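Local coordinates for chlorella virus DNA ligase-adenylate (Chlorella virus, PDB 1FVI), which probably seals nicks in duplex DNA as an ATP-dependent ligase, passing through the covalent enzyme-adenylate captured in this structure, at residues Glu61-Glu66 with Phe97-Asp102; Ser93-Asp98 with Lys132-Ile137; Glu229-Ser234 with Asp253-Phe258. The protein carries 1 engineered substitution. All coordinates share one frame; numbering follows the deposited sequence.

Contact 1: Glu61-Glu66 with Phe97-Asp102. With AMP (adenosine monophosphate), chain C.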
loop_
_atom_site.group_PDB
_atom_site.type_symbol
_atom_site.label_atom_id
_atom_site.label_comp_id
_atom_site.label_asym_id
_atom_site.label_seq_id
_atom_site.Cartn_x
_atom_site.Cartn_y
_atom_site.Cartn_z
ATOM N N GLU A 61 0.859 -1.311 22.942
ATOM C CA GLU A 61 -0.381 -0.568 23.108
ATOM C C GLU A 61 -0.278 0.768 22.339
ATOM O O GLU A 61 0.744 1.453 22.408
ATOM C CB GLU A 61 -0.593 -0.331 24.613
ATOM C CG GLU A 61 -1.753 0.578 24.967
ATOM C CD GLU A 61 -3.114 -0.065 24.785
ATOM O OE1 GLU A 61 -3.184 -1.282 24.498
ATOM O OE2 GLU A 61 -4.119 0.663 24.949
ATOM N N GLY A 62 -1.314 1.118 21.581
ATOM C CA GLY A 62 -1.277 2.362 20.825
ATOM C C GLY A 62 -0.875 2.217 19.359
ATOM O O GLY A 62 -0.751 3.210 18.628
ATOM N N SER A 63 -0.674 0.977 18.926
ATOM C CA SER A 63 -0.324 0.702 17.538
ATOM C C SER A 63 -1.493 0.932 16.583
ATOM O O SER A 63 -2.641 0.593 16.895
ATOM C CB SER A 63 0.150 -0.733 17.382
ATOM O OG SER A 63 1.439 -0.860 17.919
ATOM N N ASP A 64 -1.182 1.506 15.422
ATOM C CA ASP A 64 -2.175 1.763 14.391
ATOM C C ASP A 64 -1.665 1.194 13.054
ATOM O O ASP A 64 -0.465 1.284 12.746
ATOM C CB ASP A 64 -2.461 3.258 14.283
ATOM C CG ASP A 64 -3.721 3.545 13.503
ATOM O OD1 ASP A 64 -4.406 2.576 13.077
ATOM O OD2 ASP A 64 -4.025 4.748 13.328
ATOM N N GLY A 65 -2.570 0.590 12.281
ATOM C CA GLY A 65 -2.160 -0.011 11.022
ATOM C C GLY A 65 -3.233 -0.731 10.230
ATOM O O GLY A 65 -4.434 -0.543 10.449
ATOM N N GLU A 66 -2.785 -1.546 9.280
ATOM C CA GLU A 66 -3.682 -2.280 8.392
ATOM C C GLU A 66 -3.379 -3.765 8.308
ATOM O O GLU A 66 -2.231 -4.180 8.066
ATOM C CB GLU A 66 -3.576 -1.717 6.956
ATOM C CG GLU A 66 -4.085 -0.287 6.737
ATOM C CD GLU A 66 -5.562 -0.218 6.462
ATOM O OE1 GLU A 66 -6.126 0.869 6.620
ATOM O OE2 GLU A 66 -6.164 -1.224 6.057
ATOM N N PHE A 97 1.633 1.505 10.689
ATOM C CA PHE A 97 1.983 2.860 10.284
ATOM C C PHE A 97 1.984 3.970 11.337
ATOM O O PHE A 97 2.447 5.083 11.053
ATOM C CB PHE A 97 1.189 3.279 9.035
ATOM C CG PHE A 97 -0.304 3.164 9.176
ATOM C CD1 PHE A 97 -1.003 3.944 10.118
ATOM C CD2 PHE A 97 -1.030 2.369 8.293
ATOM C CE1 PHE A 97 -2.400 3.940 10.171
ATOM C CE2 PHE A 97 -2.434 2.350 8.328
ATOM C CZ PHE A 97 -3.126 3.138 9.266
ATOM N N ASP A 98 1.464 3.685 12.534
ATOM C CA ASP A 98 1.452 4.678 13.600
ATOM C C ASP A 98 1.545 4.038 14.977
ATOM O O ASP A 98 1.259 2.856 15.146
ATOM C CB ASP A 98 0.234 5.607 13.500
ATOM C CG ASP A 98 0.545 7.033 13.942
ATOM O OD1 ASP A 98 1.628 7.280 14.518
ATOM O OD2 ASP A 98 -0.306 7.919 13.712
ATOM N N TYR A 99 1.933 4.853 15.953
ATOM C CA TYR A 99 2.140 4.425 17.334
ATOM C C TYR A 99 1.935 5.614 18.256
ATOM O O TYR A 99 2.786 6.513 18.292
ATOM C CB TYR A 99 3.598 3.965 17.483
ATOM C CG TYR A 99 3.968 3.383 18.829
ATOM C CD1 TYR A 99 2.998 2.811 19.660
ATOM C CD2 TYR A 99 5.304 3.321 19.231
ATOM C CE1 TYR A 99 3.348 2.183 20.848
ATOM C CE2 TYR A 99 5.667 2.691 20.416
ATOM C CZ TYR A 99 4.681 2.121 21.216
ATOM O OH TYR A 99 5.030 1.459 22.368
ATOM N N VAL A 100 0.845 5.625 19.018
ATOM C CA VAL A 100 0.642 6.748 19.917
ATOM C C VAL A 100 1.474 6.712 21.196
ATOM O O VAL A 100 2.011 7.743 21.564
ATOM C CB VAL A 100 -0.851 7.070 20.181
ATOM C CG1 VAL A 100 -1.009 8.104 21.333
ATOM C CG2 VAL A 100 -1.446 7.676 18.927
ATOM N N THR A 101 1.631 5.555 21.844
ATOM C CA THR A 101 2.443 5.474 23.078
ATOM C C THR A 101 1.704 6.130 24.256
ATOM O O THR A 101 1.267 5.447 25.177
ATOM C CB THR A 101 3.895 6.098 22.867
ATOM O OG1 THR A 101 4.802 5.087 22.419
ATOM C CG2 THR A 101 4.460 6.735 24.122
ATOM N N ASP A 102 1.529 7.444 24.201
ATOM C CA ASP A 102 0.832 8.172 25.247
ATOM C C ASP A 102 0.167 9.405 24.658
ATOM O O ASP A 102 -1.017 9.386 24.314
ATOM C CB ASP A 102 1.819 8.584 26.362
ATOM C CG ASP A 102 1.261 9.668 27.293
ATOM O OD1 ASP A 102 1.991 10.637 27.583
ATOM O OD2 ASP A 102 0.092 9.568 27.725
HETATM P P AMP C . -9.208 4.893 0.226
HETATM O O1P AMP C . -10.136 5.961 -0.140
HETATM O O3P AMP C . -10.214 3.669 0.241
HETATM O "O5'" AMP C . -8.830 5.009 1.679
HETATM C "C5'" AMP C . -8.014 3.921 2.337
HETATM C "C4'" AMP C . -8.297 3.782 3.816
HETATM O "O4'" AMP C . -7.199 3.049 4.364
HETATM C "C3'" AMP C . -8.353 5.130 4.573
HETATM O "O3'" AMP C . -9.347 5.189 5.597
HETATM C "C2'" AMP C . -7.024 5.243 5.236
HETATM O "O2'" AMP C . -7.145 5.955 6.462
HETATM C "C1'" AMP C . -6.531 3.790 5.358
HETATM N N9 AMP C . -5.105 3.704 5.108
HETATM C C8 AMP C . -4.524 2.820 4.227
HETATM N N7 AMP C . -3.231 2.976 4.209
HETATM C C5 AMP C . -2.919 3.992 5.100
HETATM C C6 AMP C . -1.715 4.592 5.499
HETATM N N6 AMP C . -0.512 4.219 5.004
HETATM N N1 AMP C . -1.813 5.576 6.412
HETATM C C2 AMP C . -2.985 5.933 6.887
HETATM N N3 AMP C . -4.200 5.457 6.602
HETATM C C4 AMP C . -4.135 4.455 5.677
HETATM O O HOH W 1 -2.622 6.771 12.263
#
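F97 places its ring flat between strand 63-66 and the adenine of AMP. Chi1 of 55° wedges CG between the backbone N and the carbonyl carbon, swinging the ring back over the neighbouring strand. The CA of G65 sits over the centre of one face, 3.7 Å from the ring centroid, a CH-pi contact; the adenine covers the opposite face, with AMP C6 3.6 Å from F97 CD2. CG of E66 meets the ring at its edge, 3.5 Å from F97 CE2, and E66 OE1 reaches the ribose. Two residues, F97 and D98, stand opposite the single residue D64, so this antiparallel pair of the adenylation domain carries a classic beta bulge: D64 O accepts from F97 N (2.9 Å) and from D98 N (3.1 Å). D98 O takes D64 N at 2.8 Å. The D64 and D98 carboxylates share one face, bridged by a water that donates to both OD2 atoms. D64 OD2 also has a hydrogen bond with the Y171 hydroxyl and a salt bridge to R31, D98 OD2 salt bridges to R165 and R111, probably easing the like charges. Y99, on the other face with S63, turns its ring edge to E61 O. V100 N then bonds G62 O at 2.9 Å, nearly straight.

Contact 2: Ser93-Asp98 with Lys132-Ile137. With AMP (adenosine monophosphate), chain C.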
loop_
_atom_site.group_PDB
_atom_site.type_symbol
_atom_site.label_atom_id
_atom_site.label_comp_id
_atom_site.label_asym_id
_atom_site.label_seq_id
_atom_site.Cartn_x
_atom_site.Cartn_y
_atom_site.Cartn_z
ATOM N N SER A 93 -0.464 -10.328 7.102
ATOM C CA SER A 93 0.463 -9.260 7.418
ATOM C C SER A 93 -0.223 -8.126 8.160
ATOM O O SER A 93 -1.448 -8.070 8.244
ATOM C CB SER A 93 1.090 -8.731 6.130
ATOM O OG SER A 93 1.825 -9.752 5.487
ATOM N N TYR A 94 0.583 -7.257 8.755
ATOM C CA TYR A 94 0.067 -6.099 9.458
ATOM C C TYR A 94 1.017 -4.953 9.168
ATOM O O TYR A 94 2.186 -4.986 9.572
ATOM C CB TYR A 94 -0.037 -6.344 10.963
ATOM C CG TYR A 94 -0.552 -5.135 11.708
ATOM C CD1 TYR A 94 -1.917 -4.861 11.778
ATOM C CD2 TYR A 94 0.331 -4.269 12.357
ATOM C CE1 TYR A 94 -2.399 -3.751 12.486
ATOM C CE2 TYR A 94 -0.136 -3.153 13.070
ATOM C CZ TYR A 94 -1.496 -2.911 13.131
ATOM O OH TYR A 94 -1.947 -1.856 13.871
ATOM N N TYR A 95 0.536 -3.996 8.377
ATOM C CA TYR A 95 1.320 -2.820 8.033
ATOM C C TYR A 95 1.108 -1.842 9.189
ATOM O O TYR A 95 0.009 -1.298 9.362
ATOM C CB TYR A 95 0.816 -2.211 6.722
ATOM C CG TYR A 95 1.054 -3.066 5.486
ATOM C CD1 TYR A 95 0.089 -3.973 5.047
ATOM C CD2 TYR A 95 2.233 -2.937 4.734
ATOM C CE1 TYR A 95 0.282 -4.732 3.883
ATOM C CE2 TYR A 95 2.435 -3.687 3.569
ATOM C CZ TYR A 95 1.450 -4.581 3.154
ATOM O OH TYR A 95 1.620 -5.314 2.001
ATOM N N TRP A 96 2.153 -1.671 9.994
ATOM C CA TRP A 96 2.122 -0.810 11.177
ATOM C C TRP A 96 2.575 0.574 10.795
ATOM O O TRP A 96 3.763 0.802 10.595
ATOM C CB TRP A 96 3.057 -1.417 12.223
ATOM C CG TRP A 96 3.073 -0.774 13.596
ATOM C CD1 TRP A 96 2.182 0.122 14.102
ATOM C CD2 TRP A 96 4.077 -0.966 14.611
ATOM N NE1 TRP A 96 2.575 0.514 15.363
ATOM C CE2 TRP A 96 3.733 -0.135 15.699
ATOM C CE3 TRP A 96 5.239 -1.754 14.698
ATOM C CZ2 TRP A 96 4.511 -0.059 16.865
ATOM C CZ3 TRP A 96 6.013 -1.681 15.861
ATOM C CH2 TRP A 96 5.638 -0.834 16.927
ATOM N N PHE A 97 1.633 1.505 10.689
ATOM C CA PHE A 97 1.983 2.860 10.284
ATOM C C PHE A 97 1.984 3.970 11.337
ATOM O O PHE A 97 2.447 5.083 11.053
ATOM C CB PHE A 97 1.189 3.279 9.035
ATOM C CG PHE A 97 -0.304 3.164 9.176
ATOM C CD1 PHE A 97 -1.003 3.944 10.118
ATOM C CD2 PHE A 97 -1.030 2.369 8.293
ATOM C CE1 PHE A 97 -2.400 3.940 10.171
ATOM C CE2 PHE A 97 -2.434 2.350 8.328
ATOM C CZ PHE A 97 -3.126 3.138 9.266
ATOM N N ASP A 98 1.464 3.685 12.534
ATOM C CA ASP A 98 1.452 4.678 13.600
ATOM C C ASP A 98 1.545 4.038 14.977
ATOM O O ASP A 98 1.259 2.856 15.146
ATOM C CB ASP A 98 0.234 5.607 13.500
ATOM C CG ASP A 98 0.545 7.033 13.942
ATOM O OD1 ASP A 98 1.628 7.280 14.518
ATOM O OD2 ASP A 98 -0.306 7.919 13.712
ATOM N N LYS A 132 3.191 -11.323 9.588
ATOM C CA LYS A 132 4.275 -10.511 9.060
ATOM C C LYS A 132 4.066 -9.049 9.481
ATOM O O LYS A 132 3.130 -8.391 9.026
ATOM C CB LYS A 132 4.313 -10.637 7.536
ATOM C CG LYS A 132 5.488 -9.969 6.862
ATOM C CD LYS A 132 5.267 -9.955 5.365
ATOM C CE LYS A 132 6.414 -9.307 4.619
ATOM N NZ LYS A 132 6.151 -9.327 3.151
ATOM N N ILE A 133 4.886 -8.580 10.417
ATOM C CA ILE A 133 4.788 -7.199 10.885
ATOM C C ILE A 133 5.618 -6.342 9.947
ATOM O O ILE A 133 6.843 -6.515 9.841
ATOM C CB ILE A 133 5.325 -7.018 12.335
ATOM C CG1 ILE A 133 4.538 -7.896 13.308
ATOM C CG2 ILE A 133 5.242 -5.540 12.763
ATOM C CD1 ILE A 133 3.100 -7.587 13.360
ATOM N N ILE A 134 4.941 -5.435 9.251
ATOM C CA ILE A 134 5.610 -4.556 8.304
ATOM C C ILE A 134 5.567 -3.096 8.728
ATOM O O ILE A 134 4.519 -2.461 8.678
ATOM C CB ILE A 134 5.000 -4.685 6.890
ATOM C CG1 ILE A 134 5.108 -6.137 6.398
ATOM C CG2 ILE A 134 5.724 -3.750 5.938
ATOM C CD1 ILE A 134 4.408 -6.393 5.090
ATOM N N PRO A 135 6.705 -2.561 9.199
ATOM C CA PRO A 135 6.779 -1.162 9.631
ATOM C C PRO A 135 6.651 -0.239 8.413
ATOM O O PRO A 135 7.423 -0.341 7.458
ATOM C CB PRO A 135 8.187 -1.062 10.244
ATOM C CG PRO A 135 8.523 -2.478 10.627
ATOM C CD PRO A 135 7.977 -3.259 9.464
ATOM N N LEU A 136 5.638 0.617 8.423
ATOM C CA LEU A 136 5.442 1.557 7.338
ATOM C C LEU A 136 6.121 2.863 7.697
ATOM O O LEU A 136 5.504 3.751 8.276
ATOM C CB LEU A 136 3.958 1.820 7.095
ATOM C CG LEU A 136 3.172 1.067 6.017
ATOM C CD1 LEU A 136 2.011 1.960 5.591
ATOM C CD2 LEU A 136 4.041 0.736 4.804
ATOM N N ILE A 137 7.420 2.938 7.434
ATOM C CA ILE A 137 8.195 4.148 7.691
ATOM C C ILE A 137 7.988 5.062 6.461
ATOM O O ILE A 137 8.153 4.624 5.314
ATOM C CB ILE A 137 9.654 3.765 7.926
ATOM C CG1 ILE A 137 9.718 2.918 9.212
ATOM C CG2 ILE A 137 10.539 5.014 7.978
ATOM C CD1 ILE A 137 10.991 2.153 9.416
HETATM P P AMP C . -9.208 4.893 0.226
HETATM O O1P AMP C . -10.136 5.961 -0.140
HETATM O O3P AMP C . -10.214 3.669 0.241
HETATM O "O5'" AMP C . -8.830 5.009 1.679
HETATM C "C5'" AMP C . -8.014 3.921 2.337
HETATM C "C4'" AMP C . -8.297 3.782 3.816
HETATM O "O4'" AMP C . -7.199 3.049 4.364
HETATM C "C3'" AMP C . -8.353 5.130 4.573
HETATM O "O3'" AMP C . -9.347 5.189 5.597
HETATM C "C2'" AMP C . -7.024 5.243 5.236
HETATM O "O2'" AMP C . -7.145 5.955 6.462
HETATM C "C1'" AMP C . -6.531 3.790 5.358
HETATM N N9 AMP C . -5.105 3.704 5.108
HETATM C C8 AMP C . -4.524 2.820 4.227
HETATM N N7 AMP C . -3.231 2.976 4.209
HETATM C C5 AMP C . -2.919 3.992 5.100
HETATM C C6 AMP C . -1.715 4.592 5.499
HETATM N N6 AMP C . -0.512 4.219 5.004
HETATM N N1 AMP C . -1.813 5.576 6.412
HETATM C C2 AMP C . -2.985 5.933 6.887
HETATM N N3 AMP C . -4.200 5.457 6.602
HETATM C C4 AMP C . -4.135 4.455 5.677
HETATM O O HOH W 2 3.611 5.760 8.855
#
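The beta-alpha-beta unit formed by strand 92-99, helix 108-121 and strand 131-135 brings its two strands together here, side by side and parallel. Four backbone bonds lace them: Y94 N to K132 O, I134 N to Y94 O, W96 N to I134 O, and L136 N to W96 O. I134 N to Y94 O is almost straight (173°) at 2.8 Å; Y94 N meets K132 O nearly along its C=O axis. On the face of S93 and K132, Y95 CG and I134 CG1 are both anti to the carbonyl carbon (chi1 -68° and -59°), so the side chains run alongside, and I134 CD1 rests over the tyrosine ring, 4.1 Å from its centroid, as a CH-pi contact. Strand 131-135 is an outermost strand of the mixed sheet in the adenylation domain, and L136, just past its end, reaches the nucleotide pocket. L136 CB packs on F97 CB at 3.7 Å, while CD1 of L136 lies at the F97 ring edge and 3.4 Å from AMP N6. A water donates to both F97 O (2.6 Å) and L136 O (2.8 Å). On the face of Y94 and W96, I133 CD1 meets Y94 CB at 4.1 Å, and helix 108-121 covers the indole.

Contact 3: Glu229-Ser234 with Asp253-Phe258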
loop_
_atom_site.group_PDB
_atom_site.type_symbol
_atom_site.label_atom_id
_atom_site.label_comp_id
_atom_site.label_asym_id
_atom_site.label_seq_id
_atom_site.Cartn_x
_atom_site.Cartn_y
_atom_site.Cartn_z
ATOM N N GLU A 229 14.631 -20.524 -18.725
ATOM C CA GLU A 229 13.464 -19.826 -19.238
ATOM C C GLU A 229 13.444 -18.327 -18.927
ATOM O O GLU A 229 13.877 -17.887 -17.854
ATOM C CB GLU A 229 12.195 -20.504 -18.723
ATOM C CG GLU A 229 11.160 -20.770 -19.802
ATOM C CD GLU A 229 10.362 -22.037 -19.542
ATOM O OE1 GLU A 229 10.070 -22.323 -18.361
ATOM O OE2 GLU A 229 10.035 -22.751 -20.517
ATOM N N ASP A 230 13.013 -17.548 -19.916
ATOM C CA ASP A 230 12.919 -16.099 -19.783
ATOM C C ASP A 230 11.487 -15.730 -19.388
ATOM O O ASP A 230 10.574 -16.565 -19.440
ATOM C CB ASP A 230 13.270 -15.445 -21.119
ATOM C CG ASP A 230 13.798 -14.028 -20.973
ATOM O OD1 ASP A 230 13.603 -13.399 -19.910
ATOM O OD2 ASP A 230 14.421 -13.540 -21.941
ATOM N N VAL A 231 11.312 -14.487 -18.953
ATOM C CA VAL A 231 10.011 -13.960 -18.555
ATOM C C VAL A 231 9.806 -12.622 -19.266
ATOM O O VAL A 231 10.742 -12.077 -19.882
ATOM C CB VAL A 231 9.924 -13.754 -17.021
ATOM C CG1 VAL A 231 10.210 -15.071 -16.293
ATOM C CG2 VAL A 231 10.896 -12.667 -16.564
ATOM N N MET A 232 8.580 -12.112 -19.210
ATOM C CA MET A 232 8.263 -10.845 -19.861
ATOM C C MET A 232 8.891 -9.647 -19.132
ATOM O O MET A 232 8.908 -9.586 -17.896
ATOM C CB MET A 232 6.741 -10.685 -20.014
ATOM C CG MET A 232 6.284 -9.331 -20.566
ATOM S SD MET A 232 6.060 -8.029 -19.302
ATOM C CE MET A 232 4.530 -8.582 -18.645
ATOM N N GLY A 233 9.483 -8.747 -19.913
ATOM C CA GLY A 233 10.103 -7.562 -19.350
ATOM C C GLY A 233 9.135 -6.406 -19.493
ATOM O O GLY A 233 8.943 -5.620 -18.565
ATOM N N SER A 234 8.523 -6.298 -20.669
ATOM C CA SER A 234 7.552 -5.245 -20.926
ATOM C C SER A 234 6.577 -5.689 -22.001
ATOM O O SER A 234 6.862 -6.606 -22.782
ATOM C CB SER A 234 8.237 -3.941 -21.375
ATOM O OG SER A 234 8.682 -4.010 -22.725
ATOM N N ASP A 253 5.394 -13.907 -11.118
ATOM C CA ASP A 253 4.350 -14.826 -11.576
ATOM C C ASP A 253 3.756 -14.349 -12.905
ATOM O O ASP A 253 3.646 -15.107 -13.872
ATOM C CB ASP A 253 3.254 -14.864 -10.494
ATOM C CG ASP A 253 2.004 -15.621 -10.918
ATOM O OD1 ASP A 253 1.915 -16.833 -10.621
ATOM O OD2 ASP A 253 1.083 -14.992 -11.494
ATOM N N GLN A 254 3.353 -13.086 -12.922
ATOM C CA GLN A 254 2.753 -12.482 -14.096
ATOM C C GLN A 254 3.699 -12.466 -15.273
ATOM O O GLN A 254 3.307 -12.860 -16.382
ATOM C CB GLN A 254 2.265 -11.072 -13.778
ATOM C CG GLN A 254 1.028 -11.088 -12.917
ATOM C CD GLN A 254 0.641 -9.732 -12.422
ATOM O OE1 GLN A 254 1.449 -9.016 -11.828
ATOM N NE2 GLN A 254 -0.608 -9.372 -12.642
ATOM N N ARG A 255 4.934 -12.027 -15.025
ATOM C CA ARG A 255 5.958 -11.966 -16.070
ATOM C C ARG A 255 6.219 -13.323 -16.745
ATOM O O ARG A 255 6.429 -13.389 -17.965
ATOM C CB ARG A 255 7.252 -11.401 -15.508
ATOM C CG ARG A 255 7.121 -10.004 -14.956
ATOM C CD ARG A 255 8.500 -9.431 -14.647
ATOM N NE ARG A 255 8.421 -8.047 -14.198
ATOM C CZ ARG A 255 8.532 -6.993 -14.997
ATOM N NH1 ARG A 255 8.732 -7.167 -16.290
ATOM N NH2 ARG A 255 8.430 -5.772 -14.498
ATOM N N ARG A 256 6.209 -14.393 -15.947
ATOM C CA ARG A 256 6.414 -15.745 -16.459
ATOM C C ARG A 256 5.186 -16.197 -17.256
ATOM O O ARG A 256 5.311 -16.638 -18.396
ATOM C CB ARG A 256 6.692 -16.703 -15.302
ATOM C CG ARG A 256 6.789 -18.177 -15.685
ATOM C CD ARG A 256 5.526 -18.940 -15.285
ATOM N NE ARG A 256 5.271 -18.863 -13.847
ATOM C CZ ARG A 256 5.542 -19.837 -12.982
ATOM N NH1 ARG A 256 6.080 -20.979 -13.396
ATOM N NH2 ARG A 256 5.275 -19.665 -11.695
ATOM N N ASP A 257 3.996 -16.027 -16.684
ATOM C CA ASP A 257 2.760 -16.418 -17.371
ATOM C C ASP A 257 2.580 -15.710 -18.709
ATOM O O ASP A 257 2.324 -16.359 -19.726
ATOM C CB ASP A 257 1.539 -16.193 -16.475
ATOM C CG ASP A 257 1.502 -17.148 -15.304
ATOM O OD1 ASP A 257 2.264 -18.138 -15.325
ATOM O OD2 ASP A 257 0.711 -16.912 -14.366
ATOM N N PHE A 258 2.697 -14.383 -18.691
ATOM C CA PHE A 258 2.589 -13.571 -19.900
ATOM C C PHE A 258 3.543 -14.100 -20.982
ATOM O O PHE A 258 3.121 -14.276 -22.121
ATOM C CB PHE A 258 2.913 -12.097 -19.600
ATOM C CG PHE A 258 1.719 -11.274 -19.182
ATOM C CD1 PHE A 258 1.769 -10.483 -18.038
ATOM C CD2 PHE A 258 0.561 -11.247 -19.961
ATOM C CE1 PHE A 258 0.686 -9.667 -17.674
ATOM C CE2 PHE A 258 -0.530 -10.435 -19.607
ATOM C CZ PHE A 258 -0.460 -9.643 -18.458
#
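NH1 of R255 is gripped by two backbone carbonyls in succession, M232 O at 2.9 Å and G233 O at 2.8 Å. Both oxygens lie in the guanidinium plane, so the two N-H bonds of this one nitrogen are spent at the edge of the group, although each donor stands above the plane of the carbonyl it meets. NH2 bonds G247 O, and this third carbonyl helps fix the rotation of the head. The side chain gets there by leaving the helix with CG anti to the carbonyl carbon (chi1 -60°) and running extended from CG to NE. On its way its CB, CG and CD pass close along M232 O, CD at 3.3 Å.

The backbone of the same arginine answers in the other direction: M232 N donates to R255 O at 2.8 Å, nearly straight (173°). R255 thus holds M232 at both its N-H and its carbonyl. The M232 side chain crosses that of R255 at about a right angle and bends at its second and third torsions. Its methyl CE thereby lies against F258, 3.4 Å from CD1, the two side chains running alongside each other; the F258 ring in turn stands edge-to-face with Y265. V231 flanks the bond on the preceding side. Its CB is 3.6 Å from R255 O, and its CG1 touches R256 at CA and CB, 4.0 Å from the latter.

The strand meets the helix almost crosswise, at 101°, just where T200 of the neighbouring strand is paired with both G233 and S234, a classic beta bulge. Helix 252-260 is thereby tied to the start of strand 232-237 in the antiparallel sheet of the OB-like domain, consistent with the OB fold, a five-stranded barrel with a helix between its third and fourth strands.

Overall arrangement
From the N terminus, strand 63-68 is met first, and contact 1 closes a loop of 30 residues when 97-102 returns antiparallel beside it. Contact 2 opens at S93, before contact 1 has closed, so the two loops cross rather than nest, sharing F97 and D98; it closes across 33 residues, which include helix 108-121, when 132-137 comes alongside in parallel. Strand 92-99 lies between 63-68 and 131-135 in the five-stranded sheet, and both contacts reach AMP. Contact 3 follows in series, closing a loop of 18 residues. Its nearest atoms stay about 14 Å from contact 2 and about 21 Å from contact 1, and it ties helix 252-260 to strand 232-237 within the OB-like domain.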